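Local structure of glutathione S-transferase (Bombyx mori, 4E8H) at residues 168-173 and 199-204; 22-27 and 73-78; 150-155 and 189-194. The protein probably catalyses the conjugation of glutathione to electrophilic compounds, working as a homodimer and binding glutathione beside a thioredoxin-like domain. All coordinates share one frame; numbering follows the deposited sequence.

Contact 1. Residues 168-173 and 199-204; sequences TITNID and YGYDEI
Thr170 and Tyr201 reach for each other from opposite directions, one from helix 160-174 and the other from the first turn of helix 201-213, and they meet hydroxyl to hydroxyl. In the all-helical C-terminal domain of the glutathione transferase fold, this pair ties the two helices together. The backbones stand well apart, with Thr170 CA 9.9 Å from Tyr201 CA, a gap that suits a long, rigid side chain on one side and a short, branched one on the other. Tyrosine spans most of it: with CG anti to the backbone N (chi1 177°), the ring is carried out from the helix start and its phenol end arrives at the threonine. Tyr201 OH donates a hydrogen bond of 2.8 Å to Thr170 OG1. The acceptor lies at the ring edge, near the ring plane, on the CE2 side; Tyr201 CE2 is 3.6 Å from Thr170 OG1. Thr170 CG2 also lies 3.6 Å from Tyr201 OH, so the methyl closes in beside the phenol oxygen.

Gly200 occupies the N-cap position just before Tyr201, and its positive phi (79°) is one that glycine adopts readily. Around the pair, Phe189 and Lys193 of helix 183-196 pack against the tyrosine, while Ala209 lies against the threonine.

Both residues are buried, and the threonine hydroxyl is a junction. Asp205 OD2, its strongest polar partner, and Val166 O, one turn back in its own helix, are both within reach of its single proton and must share or compete for it. Having OG1 beside the backbone N brings it near that carbonyl while it still faces the phenol. Such a linked set satisfies polar groups in the helical core and, by accepting from tyrosine, would probably make the threonine hydroxyl a better donor.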
ATOM      1  N   THR B 168      -8.848  -1.161  12.248  1.00  7.90           N
ATOM      2  CA  THR B 168      -9.105   0.274  12.354  1.00  7.80           C
ATOM      3  C   THR B 168     -10.500   0.563  12.899  1.00  7.75           C
ATOM      4  O   THR B 168     -10.681   1.461  13.729  1.00  7.62           O
ATOM      5  CB  THR B 168      -8.888   0.966  10.987  1.00  7.85           C
ATOM      6  OG1 THR B 168      -7.494   0.935  10.666  1.00  8.09           O
ATOM      7  CG2 THR B 168      -9.356   2.420  11.008  1.00  7.75           C
ATOM      8  N   ILE B 169     -11.477  -0.205  12.431  1.00  7.72           N
ATOM      9  CA  ILE B 169     -12.855  -0.056  12.879  1.00  7.76           C
ATOM     10  C   ILE B 169     -12.976  -0.496  14.339  1.00  7.76           C
ATOM     11  O   ILE B 169     -13.691   0.138  15.121  1.00  7.79           O
ATOM     12  CB  ILE B 169     -13.849  -0.800  11.940  1.00  7.80           C
ATOM     13  CG1 ILE B 169     -13.696  -0.308  10.488  1.00  7.73           C
ATOM     14  CG2 ILE B 169     -15.293  -0.641  12.415  1.00  7.92           C
ATOM     15  CD1 ILE B 169     -13.830   1.212  10.286  1.00  7.71           C
ATOM     16  N   THR B 170     -12.255  -1.555  14.709  1.00  7.73           N
ATOM     17  CA  THR B 170     -12.174  -1.979  16.108  1.00  7.82           C
ATOM     18  C   THR B 170     -11.586  -0.868  16.986  1.00  8.04           C
ATOM     19  O   THR B 170     -12.120  -0.584  18.062  1.00  8.05           O
ATOM     20  CB  THR B 170     -11.364  -3.289  16.276  1.00  7.85           C
ATOM     21  OG1 THR B 170     -11.972  -4.332  15.502  1.00  7.43           O
ATOM     22  CG2 THR B 170     -11.323  -3.728  17.742  1.00  7.65           C
ATOM     23  N   ASN B 171     -10.508  -0.234  16.525  1.00  8.14           N
ATOM     24  CA  ASN B 171      -9.883   0.847  17.289  1.00  8.42           C
ATOM     25  C   ASN B 171     -10.814   2.033  17.533  1.00  8.68           C
ATOM     26  O   ASN B 171     -10.966   2.474  18.673  1.00  8.60           O
ATOM     27  CB  ASN B 171      -8.583   1.317  16.633  1.00  8.33           C
ATOM     28  CG  ASN B 171      -7.435   0.347  16.843  1.00  8.29           C
ATOM     29  OD1 ASN B 171      -7.357  -0.339  17.863  1.00  8.42           O
ATOM     30  ND2 ASN B 171      -6.533   0.290  15.875  1.00  7.98           N
ATOM     31  N   ILE B 172     -11.445   2.532  16.471  1.00  9.14           N
ATOM     32  CA  ILE B 172     -12.333   3.693  16.595  1.00  9.58           C
ATOM     33  C   ILE B 172     -13.562   3.393  17.462  1.00 10.21           C
ATOM     34  O   ILE B 172     -14.045   4.268  18.183  1.00 10.30           O
ATOM     35  CB  ILE B 172     -12.698   4.339  15.223  1.00  9.45           C
ATOM     36  CG1 ILE B 172     -13.595   3.421  14.377  1.00  9.29           C
ATOM     37  CG2 ILE B 172     -11.423   4.747  14.469  1.00  9.18           C
ATOM     38  CD1 ILE B 172     -14.223   4.105  13.162  1.00  9.06           C
ATOM     39  N   ASP B 173     -14.048   2.154  17.396  1.00 10.92           N
ATOM     40  CA  ASP B 173     -15.118   1.695  18.275  1.00 11.74           C
ATOM     41  C   ASP B 173     -14.683   1.810  19.741  1.00 12.08           C
ATOM     42  O   ASP B 173     -15.406   2.381  20.564  1.00 12.13           O
ATOM     43  CB  ASP B 173     -15.517   0.257  17.930  1.00 11.87           C
ATOM     44  CG  ASP B 173     -16.655  -0.260  18.789  1.00 12.47           C
ATOM     45  OD1 ASP B 173     -17.761   0.320  18.740  1.00 12.64           O
ATOM     46  OD2 ASP B 173     -16.443  -1.259  19.508  1.00 13.40           O
ATOM     47  N   TYR B 199     -11.390 -17.197  15.522  1.00 14.18           N
ATOM     48  CA  TYR B 199      -9.992 -16.984  15.150  1.00 13.92           C
ATOM     49  C   TYR B 199      -9.294 -15.901  15.979  1.00 13.61           C
ATOM     50  O   TYR B 199      -8.408 -15.198  15.486  1.00 13.65           O
ATOM     51  CB  TYR B 199      -9.889 -16.690  13.650  1.00 14.01           C
ATOM     52  CG  TYR B 199     -10.435 -17.801  12.778  1.00 14.28           C
ATOM     53  CD1 TYR B 199      -9.770 -19.024  12.677  1.00 14.58           C
ATOM     54  CD2 TYR B 199     -11.618 -17.633  12.057  1.00 14.54           C
ATOM     55  CE1 TYR B 199     -10.264 -20.049  11.881  1.00 14.77           C
ATOM     56  CE2 TYR B 199     -12.123 -18.656  11.256  1.00 14.80           C
ATOM     57  CZ  TYR B 199     -11.439 -19.860  11.174  1.00 15.11           C
ATOM     58  OH  TYR B 199     -11.927 -20.876  10.385  1.00 15.56           O
ATOM     59  N   GLY B 200      -9.697 -15.777  17.242  1.00 13.19           N
ATOM     60  CA  GLY B 200      -9.012 -14.909  18.195  1.00 12.72           C
ATOM     61  C   GLY B 200      -9.322 -13.426  18.098  1.00 12.45           C
ATOM     62  O   GLY B 200      -8.491 -12.595  18.474  1.00 12.32           O
ATOM     63  N   TYR B 201     -10.517 -13.090  17.616  1.00 12.17           N
ATOM     64  CA  TYR B 201     -10.898 -11.687  17.485  1.00 11.97           C
ATOM     65  C   TYR B 201     -10.794 -10.923  18.816  1.00 12.05           C
ATOM     66  O   TYR B 201     -10.257  -9.814  18.849  1.00 11.95           O
ATOM     67  CB  TYR B 201     -12.289 -11.519  16.860  1.00 11.88           C
ATOM     68  CG  TYR B 201     -12.702 -10.070  16.787  1.00 11.43           C
ATOM     69  CD1 TYR B 201     -13.577  -9.533  17.724  1.00 11.22           C
ATOM     70  CD2 TYR B 201     -12.180  -9.224  15.807  1.00 11.39           C
ATOM     71  CE1 TYR B 201     -13.943  -8.202  17.680  1.00 11.24           C
ATOM     72  CE2 TYR B 201     -12.540  -7.885  15.756  1.00 11.39           C
ATOM     73  CZ  TYR B 201     -13.419  -7.380  16.698  1.00 11.29           C
ATOM     74  OH  TYR B 201     -13.788  -6.056  16.660  1.00 11.71           O
ATOM     75  N   ASP B 202     -11.302 -11.515  19.898  1.00 12.11           N
ATOM     76  CA  ASP B 202     -11.251 -10.873  21.218  1.00 12.35           C
ATOM     77  C   ASP B 202      -9.839 -10.794  21.778  1.00 12.23           C
ATOM     78  O   ASP B 202      -9.413  -9.733  22.234  1.00 12.21           O
ATOM     79  CB  ASP B 202     -12.159 -11.574  22.234  1.00 12.50           C
ATOM     80  CG  ASP B 202     -12.224 -10.836  23.571  1.00 13.36           C
ATOM     81  OD1 ASP B 202     -13.214 -10.109  23.802  1.00 14.24           O
ATOM     82  OD2 ASP B 202     -11.283 -10.969  24.386  1.00 14.73           O
ATOM     83  N   GLU B 203      -9.123 -11.915  21.758  1.00 12.27           N
ATOM     84  CA  GLU B 203      -7.794 -11.973  22.362  1.00 12.36           C
ATOM     85  C   GLU B 203      -6.753 -11.143  21.603  1.00 12.13           C
ATOM     86  O   GLU B 203      -5.784 -10.673  22.201  1.00 12.08           O
ATOM     87  CB  GLU B 203      -7.328 -13.423  22.556  1.00 12.54           C
ATOM     88  CG  GLU B 203      -7.201 -14.236  21.279  1.00 13.40           C
ATOM     89  CD  GLU B 203      -7.043 -15.720  21.545  1.00 14.47           C
ATOM     90  OE1 GLU B 203      -8.050 -16.451  21.442  1.00 14.96           O
ATOM     91  OE2 GLU B 203      -5.915 -16.157  21.859  1.00 15.00           O
ATOM     92  N   ILE B 204      -6.959 -10.954  20.301  1.00 11.92           N
ATOM     93  CA  ILE B 204      -6.035 -10.161  19.486  1.00 11.75           C
ATOM     94  C   ILE B 204      -6.509  -8.714  19.312  1.00 11.75           C
ATOM     95  O   ILE B 204      -5.836  -7.781  19.759  1.00 11.74           O
ATOM     96  CB  ILE B 204      -5.764 -10.812  18.095  1.00 11.74           C
ATOM     97  CG1 ILE B 204      -5.133 -12.202  18.259  1.00 11.70           C
ATOM     98  CG2 ILE B 204      -4.868  -9.913  17.233  1.00 11.56           C
ATOM     99  CD1 ILE B 204      -5.248 -13.092  17.027  1.00 11.58           C
TER

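Contact 2. Residues 22-27 and 73-78; sequences MMTARV and AIQTYL
Thr24 and Gln75 form the close end of this helix pair, where helix 16-27 lies against helix 71-82 in the thioredoxin-like domain. Their backbones come near, Thr24 CA being 6.2 Å from Gln75 CA, and a small threonine permits that approach while supplying a hydroxyl. The two side chains cross at about a right angle. Gln75 NE2 donates to Thr24 OG1 over 2.9 Å, fairly straight at 159° and with the oxygen nearly in the amide plane. Glutamine leaves its helix with CG beside the backbone N (chi1 -81°) and runs extended past CG, which lays its methylene flank against the same hydroxyl: Gln75 CG is 3.3 Å from Thr24 OG1. The threonine methyl faces the other helix's backbone, Thr24 CG2 lying 4.0 Å from Gln75 O.

Beside this, at the next residue of helix 16-27 and about one turn on in helix 71-82, the fit is looser and purely apolar. Ala25 CB meets Leu78 CD1 at 4.3 Å; alanine keeps its helix slim, and the longer leucine covers the greater part of the gap, supported by Leu28 and Met61. On the far flank of helix 16-27, Met22 points away from helix 71-82 and is partly exposed, as are Arg26 and Val27. On helix 71-82, Tyr77 OH bonds to Arg94 of the second subunit, so that flank serves the dimer.

Only one polar pair links the two segments, but both of its members have further partners. Thr24 OG1 also bonds to Ala20 O, its strongest partner, and Gln75 NE2 also gives a hydrogen to Val160 O, at the start of helix 160-174. With its two N-H groups directed to acceptors on different helices, the amide should be fixed in rotation, a short way along the helix from Ser71 and Arg72 of the glutathione site.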
ATOM      1  N   MET B  22      -1.665 -11.166  12.952  1.00  7.72           N
ATOM      2  CA  MET B  22      -1.980 -12.221  13.923  1.00  8.02           C
ATOM      3  C   MET B  22      -3.326 -12.893  13.652  1.00  7.83           C
ATOM      4  O   MET B  22      -3.445 -14.112  13.769  1.00  7.80           O
ATOM      5  CB  MET B  22      -1.925 -11.679  15.359  1.00  8.25           C
ATOM      6  CG  MET B  22      -0.515 -11.363  15.847  1.00  9.73           C
ATOM      7  SD  MET B  22      -0.477 -10.242  17.263  1.00 13.33           S
ATOM      8  CE  MET B  22      -0.755 -11.383  18.612  1.00 12.54           C
ATOM      9  N   MET B  23      -4.328 -12.098  13.284  1.00  7.85           N
ATOM     10  CA  MET B  23      -5.641 -12.635  12.925  1.00  8.04           C
ATOM     11  C   MET B  23      -5.618 -13.373  11.585  1.00  8.04           C
ATOM     12  O   MET B  23      -6.328 -14.364  11.417  1.00  8.11           O
ATOM     13  CB  MET B  23      -6.711 -11.537  12.915  1.00  8.07           C
ATOM     14  CG  MET B  23      -7.155 -11.080  14.303  1.00  8.78           C
ATOM     15  SD  MET B  23      -8.607 -10.000  14.293  1.00 11.06           S
ATOM     16  CE  MET B  23      -7.971  -8.544  13.466  1.00 10.40           C
ATOM     17  N   THR B  24      -4.809 -12.896  10.638  1.00  8.22           N
ATOM     18  CA  THR B  24      -4.655 -13.583   9.352  1.00  8.43           C
ATOM     19  C   THR B  24      -4.055 -14.974   9.556  1.00  8.71           C
ATOM     20  O   THR B  24      -4.521 -15.946   8.960  1.00  8.67           O
ATOM     21  CB  THR B  24      -3.802 -12.774   8.348  1.00  8.32           C
ATOM     22  OG1 THR B  24      -4.422 -11.506   8.115  1.00  8.38           O
ATOM     23  CG2 THR B  24      -3.676 -13.510   7.014  1.00  8.34           C
ATOM     24  N   ALA B  25      -3.036 -15.060  10.411  1.00  9.13           N
ATOM     25  CA  ALA B  25      -2.392 -16.332  10.743  1.00  9.65           C
ATOM     26  C   ALA B  25      -3.340 -17.317  11.431  1.00 10.09           C
ATOM     27  O   ALA B  25      -3.263 -18.524  11.186  1.00 10.11           O
ATOM     28  CB  ALA B  25      -1.160 -16.095  11.601  1.00  9.55           C
ATOM     29  N   ARG B  26      -4.224 -16.808  12.288  1.00 10.71           N
ATOM     30  CA  ARG B  26      -5.214 -17.653  12.957  1.00 11.51           C
ATOM     31  C   ARG B  26      -6.207 -18.257  11.964  1.00 11.96           C
ATOM     32  O   ARG B  26      -6.486 -19.457  12.020  1.00 11.99           O
ATOM     33  CB  ARG B  26      -5.952 -16.879  14.055  1.00 11.52           C
ATOM     34  CG  ARG B  26      -5.100 -16.571  15.284  1.00 12.27           C
ATOM     35  CD  ARG B  26      -4.868 -17.808  16.143  1.00 13.60           C
ATOM     36  NE  ARG B  26      -6.098 -18.250  16.797  1.00 14.74           N
ATOM     37  CZ  ARG B  26      -6.494 -17.850  18.002  1.00 15.24           C
ATOM     38  NH1 ARG B  26      -5.759 -16.996  18.706  1.00 15.22           N
ATOM     39  NH2 ARG B  26      -7.630 -18.309  18.508  1.00 15.50           N
ATOM     40  N   VAL B  27      -6.722 -17.430  11.055  1.00 12.60           N
ATOM     41  CA  VAL B  27      -7.670 -17.880  10.026  1.00 13.39           C
ATOM     42  C   VAL B  27      -7.044 -18.953   9.126  1.00 14.07           C
ATOM     43  O   VAL B  27      -7.728 -19.878   8.681  1.00 14.09           O
ATOM     44  CB  VAL B  27      -8.220 -16.690   9.186  1.00 13.23           C
ATOM     45  CG1 VAL B  27      -9.074 -17.177   8.015  1.00 13.37           C
ATOM     46  CG2 VAL B  27      -9.034 -15.756  10.060  1.00 13.12           C
ATOM     47  N   ALA B  73       1.830  -6.999   3.112  1.00  6.11           N
ATOM     48  CA  ALA B  73       2.664  -7.940   2.353  1.00  6.15           C
ATOM     49  C   ALA B  73       2.804  -9.278   3.085  1.00  6.21           C
ATOM     50  O   ALA B  73       2.821 -10.339   2.452  1.00  6.15           O
ATOM     51  CB  ALA B  73       4.032  -7.337   2.073  1.00  6.14           C
ATOM     52  N   ILE B  74       2.909  -9.218   4.414  1.00  6.23           N
ATOM     53  CA  ILE B  74       2.942 -10.419   5.255  1.00  6.36           C
ATOM     54  C   ILE B  74       1.638 -11.212   5.128  1.00  6.50           C
ATOM     55  O   ILE B  74       1.665 -12.425   4.910  1.00  6.55           O
ATOM     56  CB  ILE B  74       3.227 -10.082   6.743  1.00  6.34           C
ATOM     57  CG1 ILE B  74       4.646  -9.521   6.906  1.00  6.31           C
ATOM     58  CG2 ILE B  74       3.049 -11.323   7.621  1.00  6.30           C
ATOM     59  CD1 ILE B  74       4.911  -8.857   8.255  1.00  6.02           C
ATOM     60  N   GLN B  75       0.509 -10.516   5.257  1.00  6.56           N
ATOM     61  CA  GLN B  75      -0.816 -11.120   5.102  1.00  6.72           C
ATOM     62  C   GLN B  75      -0.956 -11.895   3.799  1.00  6.78           C
ATOM     63  O   GLN B  75      -1.353 -13.065   3.802  1.00  6.91           O
ATOM     64  CB  GLN B  75      -1.892 -10.042   5.113  1.00  6.71           C
ATOM     65  CG  GLN B  75      -2.308  -9.543   6.466  1.00  6.82           C
ATOM     66  CD  GLN B  75      -3.461  -8.577   6.347  1.00  7.32           C
ATOM     67  OE1 GLN B  75      -3.290  -7.435   5.918  1.00  7.67           O
ATOM     68  NE2 GLN B  75      -4.654  -9.037   6.704  1.00  7.02           N
ATOM     69  N   THR B  76      -0.646 -11.229   2.690  1.00  6.78           N
ATOM     70  CA  THR B  76      -0.800 -11.826   1.370  1.00  6.97           C
ATOM     71  C   THR B  76       0.186 -12.977   1.154  1.00  7.29           C
ATOM     72  O   THR B  76      -0.168 -13.987   0.539  1.00  7.39           O
ATOM     73  CB  THR B  76      -0.684 -10.781   0.235  1.00  6.93           C
ATOM     74  OG1 THR B  76       0.556 -10.074   0.350  1.00  6.59           O
ATOM     75  CG2 THR B  76      -1.842  -9.788   0.298  1.00  6.65           C
ATOM     76  N   TYR B  77       1.405 -12.829   1.677  1.00  7.65           N
ATOM     77  CA  TYR B  77       2.402 -13.907   1.635  1.00  8.04           C
ATOM     78  C   TYR B  77       1.934 -15.178   2.347  1.00  8.30           C
ATOM     79  O   TYR B  77       2.122 -16.281   1.830  1.00  8.38           O
ATOM     80  CB  TYR B  77       3.753 -13.460   2.216  1.00  7.98           C
ATOM     81  CG  TYR B  77       4.709 -14.616   2.458  1.00  8.20           C
ATOM     82  CD1 TYR B  77       5.282 -15.308   1.390  1.00  8.17           C
ATOM     83  CD2 TYR B  77       5.025 -15.032   3.755  1.00  8.14           C
ATOM     84  CE1 TYR B  77       6.149 -16.380   1.603  1.00  8.43           C
ATOM     85  CE2 TYR B  77       5.893 -16.104   3.978  1.00  8.33           C
ATOM     86  CZ  TYR B  77       6.452 -16.770   2.897  1.00  8.54           C
ATOM     87  OH  TYR B  77       7.313 -17.825   3.108  1.00  8.95           O
ATOM     88  N   LEU B  78       1.340 -15.024   3.531  1.00  8.60           N
ATOM     89  CA  LEU B  78       0.870 -16.179   4.293  1.00  8.83           C
ATOM     90  C   LEU B  78      -0.204 -16.950   3.523  1.00  9.13           C
ATOM     91  O   LEU B  78      -0.219 -18.184   3.542  1.00  9.14           O
ATOM     92  CB  LEU B  78       0.381 -15.772   5.690  1.00  8.74           C
ATOM     93  CG  LEU B  78       1.388 -15.138   6.662  1.00  8.80           C
ATOM     94  CD1 LEU B  78       0.718 -14.794   7.985  1.00  8.97           C
ATOM     95  CD2 LEU B  78       2.613 -16.021   6.897  1.00  8.50           C
TER

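Contact 3. Residues 150-155 and 189-194; sequences RPFVAG and FERTKK
Pro151 and Phe152 run beside one turn of helix 183-196, their CA atoms each 8.0 Å from those of Arg191 and Thr192 respectively, and Phe152 opens a type I beta turn that ends at Gly155. The contact belongs to the all-helical C-terminal domain of the glutathione transferase fold, where the loop after helix 130-146 is laid against a later helix. Arginine suits this half-exposed place because its methylenes can pack while its charged end finds a carbonyl. Arg191 CD sits over a face of the Phe152 ring in a CH-pi contact, 4.2 Å from the centroid. The chain bends there (chi3 -59°), turning the guanidinium steeply to the ring, with the planes 81° apart, and bringing a face of it over Pro151 CA. Arg191 NH1 then gives Pro151 O a short but bent, weak hydrogen bond (2.7 Å, 129°). Proline adds a compact apolar surface, its CB 3.9 Å from Arg191 CD. The buried phenylalanine also meets Thr192 at its edge: Thr192 OG1, hydrogen-bonded to Trp188 O in its own helix, lies near the ring plane, 3.7 Å from Phe152 CE1.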
ATOM      1  N   ARG B 150     -22.330  -5.489  -1.231  1.00 16.62           N
ATOM      2  CA  ARG B 150     -21.376  -6.567  -0.981  1.00 16.21           C
ATOM      3  C   ARG B 150     -21.363  -6.833   0.511  1.00 15.57           C
ATOM      4  O   ARG B 150     -21.414  -5.887   1.303  1.00 15.62           O
ATOM      5  CB  ARG B 150     -19.956  -6.174  -1.369  1.00 16.43           C
ATOM      6  CG  ARG B 150     -19.794  -5.481  -2.686  1.00 17.22           C
ATOM      7  CD  ARG B 150     -18.346  -5.098  -2.865  1.00 18.47           C
ATOM      8  NE  ARG B 150     -18.059  -4.843  -4.268  1.00 19.65           N
ATOM      9  CZ  ARG B 150     -18.210  -3.666  -4.867  1.00 20.30           C
ATOM     10  NH1 ARG B 150     -18.639  -2.608  -4.189  1.00 20.26           N
ATOM     11  NH2 ARG B 150     -17.926  -3.548  -6.156  1.00 20.81           N
ATOM     12  N   PRO B 151     -21.282  -8.113   0.910  1.00 14.84           N
ATOM     13  CA  PRO B 151     -21.181  -8.410   2.335  1.00 14.17           C
ATOM     14  C   PRO B 151     -19.780  -8.151   2.899  1.00 13.50           C
ATOM     15  O   PRO B 151     -19.631  -7.958   4.106  1.00 13.29           O
ATOM     16  CB  PRO B 151     -21.525  -9.898   2.409  1.00 14.23           C
ATOM     17  CG  PRO B 151     -21.155 -10.440   1.079  1.00 14.50           C
ATOM     18  CD  PRO B 151     -21.389  -9.336   0.091  1.00 14.79           C
ATOM     19  N   PHE B 152     -18.770  -8.157   2.031  1.00 12.73           N
ATOM     20  CA  PHE B 152     -17.386  -7.910   2.437  1.00 12.06           C
ATOM     21  C   PHE B 152     -16.735  -6.899   1.497  1.00 11.72           C
ATOM     22  O   PHE B 152     -17.269  -6.630   0.420  1.00 11.46           O
ATOM     23  CB  PHE B 152     -16.602  -9.227   2.510  1.00 11.97           C
ATOM     24  CG  PHE B 152     -17.111 -10.166   3.570  1.00 11.70           C
ATOM     25  CD1 PHE B 152     -16.807  -9.949   4.912  1.00 11.39           C
ATOM     26  CD2 PHE B 152     -17.913 -11.253   3.232  1.00 11.45           C
ATOM     27  CE1 PHE B 152     -17.284 -10.805   5.900  1.00 11.14           C
ATOM     28  CE2 PHE B 152     -18.394 -12.118   4.216  1.00 11.32           C
ATOM     29  CZ  PHE B 152     -18.077 -11.893   5.552  1.00 11.28           C
ATOM     30  N   VAL B 153     -15.596  -6.335   1.899  1.00 11.50           N
ATOM     31  CA  VAL B 153     -15.019  -5.192   1.174  1.00 11.45           C
ATOM     32  C   VAL B 153     -14.694  -5.463  -0.299  1.00 11.56           C
ATOM     33  O   VAL B 153     -14.806  -4.563  -1.130  1.00 11.58           O
ATOM     34  CB  VAL B 153     -13.791  -4.556   1.897  1.00 11.50           C
ATOM     35  CG1 VAL B 153     -14.202  -3.971   3.244  1.00 11.34           C
ATOM     36  CG2 VAL B 153     -12.649  -5.560   2.056  1.00 11.15           C
ATOM     37  N   ALA B 154     -14.316  -6.698  -0.618  1.00 11.77           N
ATOM     38  CA  ALA B 154     -13.909  -7.042  -1.979  1.00 12.06           C
ATOM     39  C   ALA B 154     -14.920  -7.903  -2.742  1.00 12.33           C
ATOM     40  O   ALA B 154     -14.695  -8.230  -3.909  1.00 12.43           O
ATOM     41  CB  ALA B 154     -12.541  -7.709  -1.969  1.00 12.02           C
ATOM     42  N   GLY B 155     -16.026  -8.261  -2.095  1.00 12.66           N
ATOM     43  CA  GLY B 155     -17.049  -9.087  -2.735  1.00 13.14           C
ATOM     44  C   GLY B 155     -17.811  -9.990  -1.783  1.00 13.48           C
ATOM     45  O   GLY B 155     -18.169  -9.578  -0.679  1.00 13.47           O
ATOM     46  N   PHE B 189     -19.352  -4.768   9.997  1.00  7.89           N
ATOM     47  CA  PHE B 189     -18.541  -4.916  11.206  1.00  8.44           C
ATOM     48  C   PHE B 189     -19.054  -6.061  12.085  1.00  8.92           C
ATOM     49  O   PHE B 189     -18.261  -6.856  12.596  1.00  8.97           O
ATOM     50  CB  PHE B 189     -18.463  -3.583  11.971  1.00  8.29           C
ATOM     51  CG  PHE B 189     -17.608  -3.621  13.218  1.00  8.17           C
ATOM     52  CD1 PHE B 189     -16.299  -4.103  13.189  1.00  8.14           C
ATOM     53  CD2 PHE B 189     -18.110  -3.130  14.421  1.00  8.15           C
ATOM     54  CE1 PHE B 189     -15.515  -4.119  14.350  1.00  8.20           C
ATOM     55  CE2 PHE B 189     -17.336  -3.138  15.585  1.00  8.19           C
ATOM     56  CZ  PHE B 189     -16.037  -3.635  15.549  1.00  8.08           C
ATOM     57  N   GLU B 190     -20.375  -6.155  12.235  1.00  9.55           N
ATOM     58  CA  GLU B 190     -20.983  -7.246  13.001  1.00 10.23           C
ATOM     59  C   GLU B 190     -20.729  -8.585  12.315  1.00 10.31           C
ATOM     60  O   GLU B 190     -20.425  -9.580  12.972  1.00 10.35           O
ATOM     61  CB  GLU B 190     -22.486  -7.015  13.202  1.00 10.39           C
ATOM     62  CG  GLU B 190     -22.839  -5.770  14.025  1.00 11.62           C
ATOM     63  CD  GLU B 190     -22.195  -5.754  15.407  1.00 13.13           C
ATOM     64  OE1 GLU B 190     -22.244  -6.790  16.106  1.00 13.75           O
ATOM     65  OE2 GLU B 190     -21.648  -4.698  15.797  1.00 13.67           O
ATOM     66  N   ARG B 191     -20.833  -8.583  10.987  1.00 10.52           N
ATOM     67  CA  ARG B 191     -20.580  -9.757  10.156  1.00 10.63           C
ATOM     68  C   ARG B 191     -19.144 -10.278  10.292  1.00 10.62           C
ATOM     69  O   ARG B 191     -18.930 -11.477  10.468  1.00 10.58           O
ATOM     70  CB  ARG B 191     -20.883  -9.414   8.694  1.00 10.70           C
ATOM     71  CG  ARG B 191     -20.910 -10.597   7.735  1.00 11.25           C
ATOM     72  CD  ARG B 191     -21.295 -10.158   6.320  1.00 12.09           C
ATOM     73  NE  ARG B 191     -22.611  -9.515   6.272  1.00 12.74           N
ATOM     74  CZ  ARG B 191     -22.826  -8.242   5.945  1.00 13.24           C
ATOM     75  NH1 ARG B 191     -21.818  -7.444   5.614  1.00 13.10           N
ATOM     76  NH2 ARG B 191     -24.064  -7.765   5.938  1.00 13.52           N
ATOM     77  N   THR B 192     -18.173  -9.367  10.215  1.00 10.70           N
ATOM     78  CA  THR B 192     -16.751  -9.724  10.198  1.00 10.76           C
ATOM     79  C   THR B 192     -16.256 -10.170  11.579  1.00 11.12           C
ATOM     80  O   THR B 192     -15.458 -11.106  11.681  1.00 10.92           O
ATOM     81  CB  THR B 192     -15.892  -8.569   9.621  1.00 10.72           C
ATOM     82  OG1 THR B 192     -16.393  -8.209   8.326  1.00 10.18           O
ATOM     83  CG2 THR B 192     -14.423  -8.966   9.495  1.00 10.69           C
ATOM     84  N   LYS B 193     -16.743  -9.508  12.630  1.00 11.71           N
ATOM     85  CA  LYS B 193     -16.509  -9.953  14.005  1.00 12.41           C
ATOM     86  C   LYS B 193     -16.928 -11.412  14.188  1.00 12.89           C
ATOM     87  O   LYS B 193     -16.144 -12.225  14.679  1.00 12.93           O
ATOM     88  CB  LYS B 193     -17.250  -9.065  15.010  1.00 12.38           C
ATOM     89  CG  LYS B 193     -16.568  -7.733  15.297  1.00 12.71           C
ATOM     90  CD  LYS B 193     -17.213  -7.006  16.474  1.00 13.25           C
ATOM     91  CE  LYS B 193     -18.546  -6.373  16.086  1.00 13.41           C
ATOM     92  NZ  LYS B 193     -19.189  -5.671  17.234  1.00 13.40           N
ATOM     93  N   LYS B 194     -18.153 -11.736  13.770  1.00 13.52           N
ATOM     94  CA  LYS B 194     -18.674 -13.104  13.854  1.00 14.18           C
ATOM     95  C   LYS B 194     -17.799 -14.099  13.094  1.00 14.30           C
ATOM     96  O   LYS B 194     -17.575 -15.220  13.560  1.00 14.37           O
ATOM     97  CB  LYS B 194     -20.119 -13.174  13.349  1.00 14.38           C
ATOM     98  CG  LYS B 194     -21.139 -12.539  14.284  1.00 15.45           C
ATOM     99  CD  LYS B 194     -22.557 -12.723  13.765  1.00 17.02           C
ATOM    100  CE  LYS B 194     -23.588 -12.138  14.724  1.00 17.84           C
ATOM    101  NZ  LYS B 194     -23.596 -10.646  14.717  1.00 18.55           N
TER

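In the fold
From the N terminus, contact 2 comes first: it closes the loop from 22-27 to 73-78, which carries most of the sheet, entirely within the thioredoxin-like domain. In the helical domain, contact 3 closes the loop from 150-155 to 189-194, containing helix 160-174, and contact 1 that from 168-173 to 199-204, containing helix 183-196; their segments alternate, so the two cross. They share a core, where Phe189 lies against both Ile169 and Tyr201, binding helices 160-174, 183-196 and 201-213 together. Contacts 1 and 2 meet across the domains, where Tyr199 packs on Val27 and Glu203 makes a long, weak ion pair with Arg26. Contacts 2 and 3 do not touch.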